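Local coordinates for protein yojF (Bacillus subtilis, PDB 1NJH), which is of unknown function, belongs to the DUF1806 family and forms a two-subunit assembly, each subunit built on an antiparallel beta sheet whose strands close into a barrel-like ring, at residues H27-T32 with V47-N52; N65-V70 with G83-T88; L95-H100 with I108-S113. All blocks are in the same frame, centred on the assembly; numbering follows the deposited sequence. Where two conformers were deposited one is given.

Interaction 1: residues H27-T32 with V47-N52; sequences HLETTT and VAYIRN
Leu28 and Ile50 form a hydrogen-bonded antiparallel pair at the heart of this contact. Leu28 N reaches Ile50 O and Ile50 N reaches Leu28 O, each at 2.9 Å. Next along the ladder, Thr30 N donates to Ala48 O at 3.0 Å. There the regular pairing gives way to a classic beta bulge, with Val47 and Ala48 both opposite Thr30. Thr30 O takes a firm bond from Val47 N at 2.8 Å and a weak one from Ala48 N. Thr30 OG1 sits between its own backbone N and carbonyl carbon (chi1 54°), and from there it accepts a second, weak bond from Ala48 N.

One face of the pair carries His27, Glu29, Tyr49 and Arg51. The His27 ring turns its edge to the face of Tyr49 in a T-shaped stack, with the planes at 89°. Its NE2 lies 3.5 Å from Tyr49 CE1. The Glu29 carboxylate meets the rim of the tyrosine ring, OE2 lying 3.6 Å from Tyr49 CD1. The Arg51 chain, extended from CG to NE, passes the edge of the His27 ring, its CG 3.6 Å from His27 CD2, and its NH2 bonds to Thr118 O. On the other face, Leu28 CB packs on Ile50 CG2 at 3.6 Å.

Strand 24-32 is flanked on its other edge by strand 106-113, to which His27 and Glu29 bond through their backbones. Tyr49, Ile50 and Arg51 pair with a strand of the second subunit, so the sheet runs on across the interface.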
ATOM      1  N   HIS A  27       5.456   4.023   5.148  1.00 15.07           N
ATOM      2  CA  HIS A  27       4.407   3.268   5.800  1.00 15.30           C
ATOM      3  C   HIS A  27       3.134   3.756   5.094  1.00 16.88           C
ATOM      4  O   HIS A  27       2.881   4.965   5.047  1.00 15.28           O
ATOM      5  CB  HIS A  27       4.291   3.574   7.294  1.00 16.72           C
ATOM      6  CG  HIS A  27       3.245   2.746   7.971  1.00 20.21           C
ATOM      7  ND1 HIS A  27       1.932   3.151   8.098  1.00 23.46           N
ATOM      8  CD2 HIS A  27       3.299   1.488   8.464  1.00 23.33           C
ATOM      9  CE1 HIS A  27       1.225   2.174   8.641  1.00 20.14           C
ATOM     10  NE2 HIS A  27       2.030   1.154   8.871  1.00 27.34           N
ATOM     11  N   LEU A  28       2.351   2.835   4.530  1.00 13.41           N
ATOM     12  CA  LEU A  28       1.107   3.179   3.840  1.00 15.35           C
ATOM     13  C   LEU A  28       0.101   2.153   4.293  1.00 15.93           C
ATOM     14  O   LEU A  28       0.292   0.956   4.081  1.00 17.36           O
ATOM     15  CB  LEU A  28       1.283   3.104   2.326  1.00 16.60           C
ATOM     16  CG  LEU A  28       0.013   3.387   1.512  1.00 20.38           C
ATOM     17  CD1 LEU A  28      -0.483   4.806   1.772  1.00 20.56           C
ATOM     18  CD2 LEU A  28       0.307   3.164   0.034  1.00 20.91           C
ATOM     19  N   GLU A  29      -0.972   2.623   4.907  1.00 15.67           N
ATOM     20  CA  GLU A  29      -1.968   1.721   5.466  1.00 14.92           C
ATOM     21  C   GLU A  29      -3.390   2.266   5.333  1.00 18.05           C
ATOM     22  O   GLU A  29      -3.614   3.479   5.413  1.00 18.18           O
ATOM     23  CB  GLU A  29      -1.609   1.498   6.950  1.00 19.38           C
ATOM     24  CG  GLU A  29      -2.672   0.801   7.808  1.00 24.94           C
ATOM     25  CD  GLU A  29      -2.224   0.588   9.261  1.00 29.65           C
ATOM     26  OE1 GLU A  29      -1.345   1.334   9.751  1.00 25.22           O
ATOM     27  OE2 GLU A  29      -2.765  -0.326   9.931  1.00 33.31           O
ATOM     28  N   THR A  30      -4.336   1.358   5.120  1.00 15.39           N
ATOM     29  CA  THR A  30      -5.753   1.713   5.021  1.00 19.61           C
ATOM     30  C   THR A  30      -6.504   0.781   5.965  1.00 21.73           C
ATOM     31  O   THR A  30      -6.246  -0.418   6.006  1.00 20.90           O
ATOM     32  CB  THR A  30      -6.328   1.554   3.572  1.00 25.23           C
ATOM     33  OG1 THR A  30      -6.076   0.238   3.071  1.00 23.73           O
ATOM     34  CG2 THR A  30      -5.691   2.555   2.647  1.00 22.35           C
ATOM     35  N   THR A  31      -7.433   1.347   6.721  1.00 22.95           N
ATOM     36  CA  THR A  31      -8.212   0.575   7.686  1.00 28.81           C
ATOM     37  C   THR A  31      -9.696   0.893   7.527  1.00 30.19           C
ATOM     38  O   THR A  31     -10.055   1.903   6.927  1.00 24.12           O
ATOM     39  CB  THR A  31      -7.795   0.930   9.116  1.00 29.25           C
ATOM     40  OG1 THR A  31      -7.908   2.346   9.297  1.00 32.30           O
ATOM     41  CG2 THR A  31      -6.355   0.508   9.377  1.00 30.56           C
ATOM     42  N   THR A  32     -10.551   0.028   8.070  1.00 35.76           N
ATOM     43  CA  THR A  32     -11.996   0.231   7.990  1.00 43.23           C
ATOM     44  C   THR A  32     -12.698  -0.279   9.243  1.00 46.60           C
ATOM     45  O   THR A  32     -12.066  -0.841  10.138  1.00 47.88           O
ATOM     46  CB  THR A  32     -12.613  -0.501   6.783  1.00 43.73           C
ATOM     47  OG1 THR A  32     -12.467  -1.916   6.953  1.00 44.67           O
ATOM     48  CG2 THR A  32     -11.926  -0.073   5.500  1.00 47.07           C
ATOM     49  N   VAL A  47      -6.851  -3.154   6.261  1.00 30.32           N
ATOM     50  CA  VAL A  47      -7.231  -3.645   4.938  1.00 28.65           C
ATOM     51  C   VAL A  47      -5.975  -3.894   4.094  1.00 26.41           C
ATOM     52  O   VAL A  47      -5.738  -5.011   3.633  1.00 23.52           O
ATOM     53  CB  VAL A  47      -8.155  -2.622   4.210  1.00 30.71           C
ATOM     54  CG1 VAL A  47      -8.407  -3.045   2.758  1.00 30.03           C
ATOM     55  CG2 VAL A  47      -9.479  -2.512   4.960  1.00 29.03           C
ATOM     56  N   ALA A  48      -5.183  -2.849   3.890  1.00 23.17           N
ATOM     57  CA  ALA A  48      -3.950  -2.954   3.110  1.00 22.62           C
ATOM     58  C   ALA A  48      -2.864  -2.307   3.934  1.00 18.63           C
ATOM     59  O   ALA A  48      -3.083  -1.275   4.572  1.00 19.98           O
ATOM     60  CB  ALA A  48      -4.082  -2.237   1.770  1.00 23.21           C
ATOM     61  N   TYR A  49      -1.668  -2.871   3.864  1.00 16.90           N
ATOM     62  CA  TYR A  49      -0.604  -2.382   4.696  1.00 19.64           C
ATOM     63  C   TYR A  49       0.770  -2.638   4.089  1.00 18.63           C
ATOM     64  O   TYR A  49       1.076  -3.765   3.696  1.00 17.25           O
ATOM     65  CB  TYR A  49      -0.778  -3.142   6.025  1.00 25.84           C
ATOM     66  CG  TYR A  49       0.184  -2.899   7.154  1.00 24.70           C
ATOM     67  CD1 TYR A  49      -0.204  -2.134   8.255  1.00 29.32           C
ATOM     68  CD2 TYR A  49       1.427  -3.536   7.195  1.00 26.12           C
ATOM     69  CE1 TYR A  49       0.616  -2.009   9.382  1.00 30.53           C
ATOM     70  CE2 TYR A  49       2.258  -3.424   8.320  1.00 27.56           C
ATOM     71  CZ  TYR A  49       1.841  -2.659   9.409  1.00 29.77           C
ATOM     72  OH  TYR A  49       2.628  -2.545  10.534  1.00 31.25           O
ATOM     73  N   ILE A  50       1.576  -1.591   3.950  1.00 16.47           N
ATOM     74  CA  ILE A  50       2.958  -1.801   3.532  1.00 16.32           C
ATOM     75  C   ILE A  50       3.760  -0.984   4.547  1.00 15.49           C
ATOM     76  O   ILE A  50       3.533   0.209   4.731  1.00 17.59           O
ATOM     77  CB  ILE A  50       3.266  -1.421   2.054  1.00 22.45           C
ATOM     78  CG1 ILE A  50       4.697  -1.887   1.728  1.00 22.78           C
ATOM     79  CG2 ILE A  50       3.081   0.064   1.816  1.00 26.82           C
ATOM     80  CD1 ILE A  50       5.054  -1.957   0.254  1.00 29.02           C
ATOM     81  N   ARG A  51       4.689  -1.662   5.210  0.50 14.43           N
ATOM     82  CA  ARG A  51       5.513  -1.031   6.217  0.50 15.93           C
ATOM     83  C   ARG A  51       6.982  -1.158   5.867  0.47 15.25           C
ATOM     84  O   ARG A  51       7.461  -2.226   5.484  0.49 17.01           O
ATOM     85  CB  ARG A  51       5.244  -1.673   7.579  0.51 18.46           C
ATOM     86  CG  ARG A  51       5.959  -0.992   8.730  0.49 20.30           C
ATOM     87  CD  ARG A  51       5.452  -1.546  10.052  0.49 23.54           C
ATOM     88  NE  ARG A  51       5.943  -0.804  11.211  0.48 25.35           N
ATOM     89  CZ  ARG A  51       5.579   0.433  11.534  0.52 24.31           C
ATOM     90  NH1 ARG A  51       4.713   1.099  10.786  0.58 24.06           N
ATOM     91  NH2 ARG A  51       6.075   1.000  12.623  0.54 21.44           N
ATOM     92  N   ASN A  52       7.693  -0.046   5.982  1.00 15.43           N
ATOM     93  CA  ASN A  52       9.113  -0.021   5.688  1.00 17.34           C
ATOM     94  C   ASN A  52       9.499  -0.467   4.298  1.00 19.70           C
ATOM     95  O   ASN A  52      10.461  -1.215   4.120  1.00 17.63           O
ATOM     96  CB  ASN A  52       9.911  -0.798   6.741  1.00 16.76           C
ATOM     97  CG  ASN A  52       9.931  -0.075   8.063  1.00 18.95           C
ATOM     98  OD1 ASN A  52       9.945   1.157   8.102  1.00 19.60           O
ATOM     99  ND2 ASN A  52       9.923  -0.829   9.158  1.00 20.78           N
TER

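Interaction 2: residues N65-V70 with G83-T88; sequences NGPYRV and GLTEYT
Tyr68 and Leu84 face each other as a hydrogen-bonded antiparallel pair. Tyr68 N donates to Leu84 O at 2.7 Å; Tyr68 O accepts from Leu84 N at 3.0 Å. Gly83 N gives the same oxygen a weak, bent bond. Gly83 and Leu84 thus both face Tyr68, which makes a G1 beta bulge. The positive phi of Gly83 (94°) suits the glycine, because a side chain at these backbone angles would be jammed against the preceding carbonyl oxygen.

The side chains meet around this bulge. Leu84 CD1 packs against Val70 CG2 at 3.6 Å, the two chains crossing at about a right angle. Pro67 lies alongside Thr85 and points the same way, its CB 3.8 Å from Thr85 CG2. Pro67 CB also rests near Gly83 CA, at 3.9 Å. CG of Tyr68 is anti to its own carbonyl carbon (chi1 -57°), beside the backbone N that bonds Leu84 O, and the ring turns its edge to that acceptor, CD2 lying 3.4 Å from Leu84 O. Gly66 N lies above one face of this ring, offset toward the rim.

A cis peptide bond precedes Pro67 and shapes the turn that leads into strand 68-74. Strands 68-74 and 78-89 form a beta hairpin, and the G1 bulge lies near its open end, away from the connecting turn. Farther out, Tyr68 also touches Ile62 and Lys9, and Val70 packs on Leu16 of helix 9-18. Thr85 and Glu86 form a classic beta bulge opposite Ala98.

The chemistry is mixed. Two backbone carbonyls carry the polar grip: Tyr68 O takes two donors, one of them weak, while Leu84 O takes Tyr68 N. Leu84 and Val70 add a buried apolar contact, while Pro67 and Thr85 close the more open end with carbon contacts.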
ATOM      1  N   ASN A  65      -7.908  20.455  -2.354  1.00 35.35           N
ATOM      2  CA  ASN A  65      -8.142  21.581  -1.463  1.00 37.60           C
ATOM      3  C   ASN A  65      -8.695  21.120  -0.123  1.00 37.21           C
ATOM      4  O   ASN A  65      -9.105  21.939   0.701  1.00 39.28           O
ATOM      5  CB  ASN A  65      -9.108  22.570  -2.118  1.00 40.75           C
ATOM      6  CG  ASN A  65      -8.525  23.206  -3.367  1.00 44.04           C
ATOM      7  OD1 ASN A  65      -7.584  23.999  -3.294  1.00 46.51           O
ATOM      8  ND2 ASN A  65      -9.073  22.849  -4.525  1.00 45.14           N
ATOM      9  N   GLY A  66      -8.703  19.808   0.092  1.00 35.54           N
ATOM     10  CA  GLY A  66      -9.208  19.260   1.341  1.00 32.74           C
ATOM     11  C   GLY A  66     -10.453  18.412   1.165  1.00 31.90           C
ATOM     12  O   GLY A  66     -11.514  18.939   0.829  1.00 34.12           O
ATOM     13  N   PRO A  67     -10.360  17.085   1.348  1.00 29.22           N
ATOM     14  CA  PRO A  67      -9.133  16.360   1.703  1.00 27.12           C
ATOM     15  C   PRO A  67      -8.092  16.470   0.596  1.00 25.63           C
ATOM     16  O   PRO A  67      -8.360  17.028  -0.460  1.00 26.40           O
ATOM     17  CB  PRO A  67      -9.624  14.926   1.898  1.00 24.89           C
ATOM     18  CG  PRO A  67     -11.046  15.122   2.363  1.00 28.61           C
ATOM     19  CD  PRO A  67     -11.524  16.185   1.400  1.00 26.50           C
ATOM     20  N   TYR A  68      -6.912  15.909   0.833  1.00 24.60           N
ATOM     21  CA  TYR A  68      -5.827  15.980  -0.138  1.00 22.32           C
ATOM     22  C   TYR A  68      -5.359  14.625  -0.635  1.00 21.67           C
ATOM     23  O   TYR A  68      -5.700  13.590  -0.072  1.00 21.53           O
ATOM     24  CB  TYR A  68      -4.647  16.716   0.483  1.00 22.36           C
ATOM     25  CG  TYR A  68      -5.006  18.100   0.966  1.00 28.14           C
ATOM     26  CD1 TYR A  68      -4.903  19.201   0.120  1.00 31.38           C
ATOM     27  CD2 TYR A  68      -5.486  18.301   2.264  1.00 31.63           C
ATOM     28  CE1 TYR A  68      -5.265  20.475   0.550  1.00 33.35           C
ATOM     29  CE2 TYR A  68      -5.856  19.572   2.707  1.00 31.44           C
ATOM     30  CZ  TYR A  68      -5.741  20.652   1.843  1.00 34.76           C
ATOM     31  OH  TYR A  68      -6.103  21.914   2.265  1.00 36.36           O
ATOM     32  N   ARG A  69      -4.601  14.641  -1.721  1.00 21.03           N
ATOM     33  CA  ARG A  69      -4.068  13.411  -2.282  1.00 21.13           C
ATOM     34  C   ARG A  69      -2.599  13.613  -2.576  1.00 21.89           C
ATOM     35  O   ARG A  69      -2.183  14.647  -3.093  1.00 19.62           O
ATOM     36  CB  ARG A  69      -4.843  12.992  -3.540  1.00 23.84           C
ATOM     37  CG  ARG A  69      -4.993  14.029  -4.621  1.00 26.67           C
ATOM     38  CD  ARG A  69      -6.060  13.582  -5.615  1.00 33.51           C
ATOM     39  NE  ARG A  69      -6.052  14.392  -6.826  1.00 37.20           N
ATOM     40  CZ  ARG A  69      -6.544  15.625  -6.911  1.00 40.96           C
ATOM     41  NH1 ARG A  69      -7.098  16.198  -5.850  1.00 38.52           N
ATOM     42  NH2 ARG A  69      -6.460  16.290  -8.054  1.00 39.24           N
ATOM     43  N   VAL A  70      -1.798  12.619  -2.226  1.00 17.28           N
ATOM     44  CA  VAL A  70      -0.370  12.714  -2.435  1.00 16.40           C
ATOM     45  C   VAL A  70       0.074  11.626  -3.397  1.00 14.89           C
ATOM     46  O   VAL A  70      -0.338  10.486  -3.264  1.00 16.65           O
ATOM     47  CB  VAL A  70       0.397  12.542  -1.081  1.00 15.71           C
ATOM     48  CG1 VAL A  70       1.875  12.386  -1.342  1.00 19.92           C
ATOM     49  CG2 VAL A  70       0.156  13.761  -0.180  1.00 15.70           C
ATOM     50  N   GLY A  83      -7.486  11.188   0.425  1.00 21.80           N
ATOM     51  CA  GLY A  83      -8.250  11.325   1.653  1.00 19.20           C
ATOM     52  C   GLY A  83      -7.460  11.831   2.840  1.00 22.91           C
ATOM     53  O   GLY A  83      -7.917  11.717   3.974  1.00 21.93           O
ATOM     54  N   LEU A  84      -6.279  12.385   2.591  1.00 20.02           N
ATOM     55  CA  LEU A  84      -5.442  12.906   3.671  1.00 19.77           C
ATOM     56  C   LEU A  84      -5.959  14.265   4.148  1.00 22.54           C
ATOM     57  O   LEU A  84      -6.250  15.144   3.333  1.00 23.52           O
ATOM     58  CB  LEU A  84      -4.003  13.043   3.179  1.00 18.90           C
ATOM     59  CG  LEU A  84      -3.381  11.702   2.748  1.00 18.19           C
ATOM     60  CD1 LEU A  84      -2.039  11.973   2.086  1.00 21.37           C
ATOM     61  CD2 LEU A  84      -3.211  10.755   3.951  1.00 16.39           C
ATOM     62  N   THR A  85      -6.061  14.438   5.463  1.00 23.54           N
ATOM     63  CA  THR A  85      -6.550  15.704   6.018  1.00 25.24           C
ATOM     64  C   THR A  85      -5.652  16.320   7.080  1.00 26.62           C
ATOM     65  O   THR A  85      -5.712  17.533   7.319  1.00 27.57           O
ATOM     66  CB  THR A  85      -7.952  15.543   6.650  1.00 28.37           C
ATOM     67  OG1 THR A  85      -7.883  14.594   7.721  1.00 31.57           O
ATOM     68  CG2 THR A  85      -8.966  15.082   5.614  1.00 24.93           C
ATOM     69  N   GLU A  86      -4.826  15.502   7.727  1.00 22.22           N
ATOM     70  CA  GLU A  86      -3.951  16.004   8.779  1.00 28.42           C
ATOM     71  C   GLU A  86      -2.514  15.530   8.643  1.00 28.07           C
ATOM     72  O   GLU A  86      -2.225  14.579   7.908  1.00 28.57           O
ATOM     73  CB  GLU A  86      -4.511  15.602  10.141  1.00 33.08           C
ATOM     74  CG  GLU A  86      -4.678  14.109  10.325  1.00 38.11           C
ATOM     75  CD  GLU A  86      -5.461  13.764  11.575  1.00 44.76           C
ATOM     76  OE1 GLU A  86      -5.404  12.591  12.005  1.00 46.17           O
ATOM     77  OE2 GLU A  86      -6.138  14.665  12.121  1.00 45.79           O
ATOM     78  N   TYR A  87      -1.611  16.189   9.359  1.00 26.92           N
ATOM     79  CA  TYR A  87      -0.201  15.839   9.287  1.00 26.17           C
ATOM     80  C   TYR A  87       0.621  16.500  10.378  1.00 27.63           C
ATOM     81  O   TYR A  87       0.114  17.283  11.182  1.00 29.22           O
ATOM     82  CB  TYR A  87       0.382  16.304   7.946  1.00 27.36           C
ATOM     83  CG  TYR A  87       0.790  17.775   7.937  1.00 28.93           C
ATOM     84  CD1 TYR A  87       2.122  18.148   7.766  1.00 26.55           C
ATOM     85  CD2 TYR A  87      -0.155  18.783   8.117  1.00 29.04           C
ATOM     86  CE1 TYR A  87       2.504  19.493   7.779  1.00 30.80           C
ATOM     87  CE2 TYR A  87       0.216  20.133   8.127  1.00 31.42           C
ATOM     88  CZ  TYR A  87       1.544  20.479   7.958  1.00 32.26           C
ATOM     89  OH  TYR A  87       1.913  21.810   7.967  1.00 34.45           O
ATOM     90  N   THR A  88       1.910  16.184  10.356  1.00 27.57           N
ATOM     91  CA  THR A  88       2.896  16.776  11.244  1.00 28.89           C
ATOM     92  C   THR A  88       4.246  16.232  10.836  1.00 29.64           C
ATOM     93  O   THR A  88       4.343  15.286  10.055  1.00 24.68           O
ATOM     94  CB  THR A  88       2.683  16.428  12.724  1.00 32.34           C
ATOM     95  OG1 THR A  88       3.509  17.291  13.526  1.00 32.35           O
ATOM     96  CG2 THR A  88       3.098  14.985  13.006  1.00 29.33           C
TER

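Interaction 3: residues L95-H100 with I108-S113; sequences LLMAGH and ISLQIS
Met97, present as selenomethionine, lies side by side with Leu110 and points the same way. Its chain bends at the selenium (chi3 -76°), which places CE 3.6 Å from Leu110 CD2. The same methyl reaches Ile112 CD1 at 4.2 Å, so it fills the hollow between these two side chains. Leu95 CD2 and Ile112 CD1 meet more loosely, at 4.3 Å. Gly99 is paired with Ile108, whose CG2 lies over the glycine backbone, 3.7 Å from Gly99 N. A CB on this glycine would press tightly against that methyl. Val12 and Leu16 of helix 9-18 pack on this face, against Met97 and Ile112 respectively.

On the other face, Leu96 and Gln111 cross. Leu96 CD2 rests on the amide end of Gln111, 3.8 Å from its CD. Beside it, one water joins three groups. It donates to Met97 O, accepts from Gln111 NE2 at 3.0 Å, and bonds to Ser109 OG. An alanine in place of Gln111 would probably leave this water without its amide donor and open a gap beside Leu96 CD2 where CG and the amide had packed.

The strands run antiparallel, and the axes of the two short segments approach to 4.7 Å, with paired backbone bonds at Leu95-Ile112, Met97-Leu110 and Gly99-Ile108. Met97 O accepts two bonds, one from Leu110 N, which lies above the carbonyl plane, and one from the water. The hairpin therefore has two unlike faces. One is apolar and packs into the core, and the other carries a water-linked polar cluster beside Leu96.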
ATOM      1  N   LEU A  95       7.693  12.714   8.213  1.00 21.66           N
ATOM      2  CA  LEU A  95       6.457  13.309   7.743  1.00 21.20           C
ATOM      3  C   LEU A  95       5.344  12.279   7.917  1.00 19.60           C
ATOM      4  O   LEU A  95       5.349  11.210   7.291  1.00 20.09           O
ATOM      5  CB  LEU A  95       6.574  13.732   6.263  1.00 18.88           C
ATOM      6  CG  LEU A  95       5.298  14.208   5.548  1.00 20.80           C
ATOM      7  CD1 LEU A  95       4.779  15.494   6.198  1.00 21.74           C
ATOM      8  CD2 LEU A  95       5.604  14.470   4.066  1.00 20.02           C
ATOM      9  N   LEU A  96       4.407  12.616   8.792  1.00 17.39           N
ATOM     10  CA  LEU A  96       3.263  11.765   9.101  1.00 19.33           C
ATOM     11  C   LEU A  96       1.979  12.378   8.570  1.00 21.70           C
ATOM     12  O   LEU A  96       1.632  13.509   8.915  1.00 21.53           O
ATOM     13  CB  LEU A  96       3.129  11.594  10.617  1.00 20.70           C
ATOM     14  CG  LEU A  96       4.420  11.279  11.365  1.00 25.24           C
ATOM     15  CD1 LEU A  96       4.101  11.099  12.828  1.00 26.06           C
ATOM     16  CD2 LEU A  96       5.079  10.047  10.787  1.00 22.28           C
HETATM   17  N   MSE A  97       1.259  11.643   7.730  1.00 18.13           N
HETATM   18  CA  MSE A  97       0.013  12.169   7.200  1.00 18.62           C
HETATM   19  C   MSE A  97      -1.103  11.154   7.396  1.00 20.59           C
HETATM   20  O   MSE A  97      -0.867   9.942   7.422  1.00 21.12           O
HETATM   21  CB  MSE A  97       0.173  12.495   5.714  1.00 21.52           C
HETATM   22  CG  MSE A  97       1.192  13.570   5.459  1.00 21.44           C
HETATM   23 SE   MSE A  97       1.625  13.655   3.585  0.80 33.44          SE
HETATM   24  CE  MSE A  97       2.756  12.071   3.487  1.00 23.88           C
ATOM     25  N   ALA A  98      -2.328  11.645   7.535  1.00 19.95           N
ATOM     26  CA  ALA A  98      -3.449  10.740   7.742  1.00 19.52           C
ATOM     27  C   ALA A  98      -4.784  11.374   7.420  1.00 22.47           C
ATOM     28  O   ALA A  98      -4.900  12.597   7.290  1.00 22.46           O
ATOM     29  CB  ALA A  98      -3.448  10.247   9.192  1.00 23.09           C
ATOM     30  N   GLY A  99      -5.794  10.524   7.290  1.00 22.01           N
ATOM     31  CA  GLY A  99      -7.136  10.986   7.015  1.00 25.62           C
ATOM     32  C   GLY A  99      -8.112   9.998   7.615  1.00 26.86           C
ATOM     33  O   GLY A  99      -7.800   8.821   7.744  1.00 26.65           O
ATOM     34  N   HIS A 100      -9.278  10.472   8.034  1.00 30.20           N
ATOM     35  CA  HIS A 100     -10.283   9.576   8.589  1.00 34.11           C
ATOM     36  C   HIS A 100     -11.669  10.078   8.227  1.00 36.09           C
ATOM     37  O   HIS A 100     -12.004  11.229   8.491  1.00 38.48           O
ATOM     38  CB  HIS A 100     -10.172   9.471  10.111  1.00 38.57           C
ATOM     39  CG  HIS A 100     -11.209   8.577  10.721  1.00 43.85           C
ATOM     40  ND1 HIS A 100     -12.062   8.994  11.719  1.00 46.55           N
ATOM     41  CD2 HIS A 100     -11.551   7.295  10.447  1.00 45.26           C
ATOM     42  CE1 HIS A 100     -12.885   8.009  12.034  1.00 47.90           C
ATOM     43  NE2 HIS A 100     -12.597   6.967  11.275  1.00 47.34           N
ATOM     44  N   ILE A 108      -6.829   6.331   6.511  1.00 19.99           N
ATOM     45  CA  ILE A 108      -5.618   6.164   5.737  1.00 18.76           C
ATOM     46  C   ILE A 108      -4.450   6.850   6.407  1.00 20.82           C
ATOM     47  O   ILE A 108      -4.606   7.859   7.101  1.00 20.26           O
ATOM     48  CB  ILE A 108      -5.791   6.715   4.313  1.00 18.42           C
ATOM     49  CG1 ILE A 108      -4.508   6.485   3.515  1.00 18.85           C
ATOM     50  CG2 ILE A 108      -6.169   8.202   4.373  1.00 17.58           C
ATOM     51  CD1 ILE A 108      -4.700   6.575   2.034  1.00 26.57           C
ATOM     52  N   SER A 109      -3.268   6.285   6.195  1.00 19.98           N
ATOM     53  CA  SER A 109      -2.047   6.812   6.768  1.00 17.82           C
ATOM     54  C   SER A 109      -0.906   6.651   5.779  1.00 18.00           C
ATOM     55  O   SER A 109      -0.754   5.586   5.184  1.00 17.01           O
ATOM     56  CB  SER A 109      -1.721   6.057   8.069  1.00 22.21           C
ATOM     57  OG  SER A 109      -0.426   6.377   8.543  1.00 29.23           O
ATOM     58  N   LEU A 110      -0.145   7.729   5.572  1.00 16.83           N
ATOM     59  CA  LEU A 110       1.037   7.705   4.702  1.00 13.94           C
ATOM     60  C   LEU A 110       2.108   8.407   5.517  1.00 14.86           C
ATOM     61  O   LEU A 110       1.927   9.560   5.937  1.00 17.47           O
ATOM     62  CB  LEU A 110       0.811   8.445   3.371  1.00 14.28           C
ATOM     63  CG  LEU A 110       2.074   8.530   2.485  1.00 16.83           C
ATOM     64  CD1 LEU A 110       2.566   7.140   2.072  1.00 16.48           C
ATOM     65  CD2 LEU A 110       1.771   9.389   1.233  1.00 15.57           C
ATOM     66  N   GLN A 111       3.205   7.701   5.777  1.00 16.48           N
ATOM     67  CA  GLN A 111       4.307   8.238   6.567  1.00 16.08           C
ATOM     68  C   GLN A 111       5.636   8.005   5.832  1.00 16.35           C
ATOM     69  O   GLN A 111       5.843   6.949   5.233  1.00 12.80           O
ATOM     70  CB  GLN A 111       4.344   7.547   7.935  1.00 16.50           C
ATOM     71  CG  GLN A 111       2.992   7.448   8.655  1.00 18.67           C
ATOM     72  CD  GLN A 111       3.153   6.899  10.067  1.00 22.73           C
ATOM     73  OE1 GLN A 111       4.061   6.117  10.328  1.00 23.85           O
ATOM     74  NE2 GLN A 111       2.276   7.304  10.972  1.00 24.72           N
ATOM     75  N   ILE A 112       6.533   8.988   5.907  1.00 13.97           N
ATOM     76  CA  ILE A 112       7.829   8.943   5.237  1.00 14.93           C
ATOM     77  C   ILE A 112       8.928   9.249   6.250  1.00 18.61           C
ATOM     78  O   ILE A 112       8.819  10.221   6.992  1.00 18.40           O
ATOM     79  CB  ILE A 112       7.870  10.005   4.097  1.00 16.04           C
ATOM     80  CG1 ILE A 112       6.676   9.785   3.159  1.00 16.94           C
ATOM     81  CG2 ILE A 112       9.200   9.935   3.357  1.00 18.54           C
ATOM     82  CD1 ILE A 112       6.492  10.822   2.065  1.00 20.77           C
ATOM     83  N   SER A 113       9.982   8.437   6.246  1.00 19.02           N
ATOM     84  CA  SER A 113      11.100   8.597   7.176  1.00 21.06           C
ATOM     85  C   SER A 113      12.423   8.185   6.545  1.00 21.97           C
ATOM     86  O   SER A 113      12.461   7.334   5.661  1.00 18.98           O
ATOM     87  CB  SER A 113      10.848   7.746   8.425  1.00 23.03           C
ATOM     88  OG  SER A 113      11.903   7.875   9.376  1.00 24.57           O
TER
HETATM   89  O   HOH W   1      -0.116   8.822   9.886  1.00 27.92           O

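In the fold
All three interactions belong to one antiparallel sheet that closes into a barrel-like ring. Interaction 3 lies between the other two and touches both. Its centre is about 10 Å from that of interaction 1 and about 9 Å from that of interaction 2. The join to interaction 1 is by backbone: His27 O and Gln111 N, and Glu29 O and Ser109 N, are probable hydrogen bonds between strands 24-32 and 106-113. The join to interaction 2 runs through Ala98 O, which probably accepts from Thr85 N and Glu86 N. Interactions 1 and 2 do not touch; their nearest atoms are about 7 Å apart. Interaction 1 lies at the subunit interface, whereas interaction 2 meets no other chain.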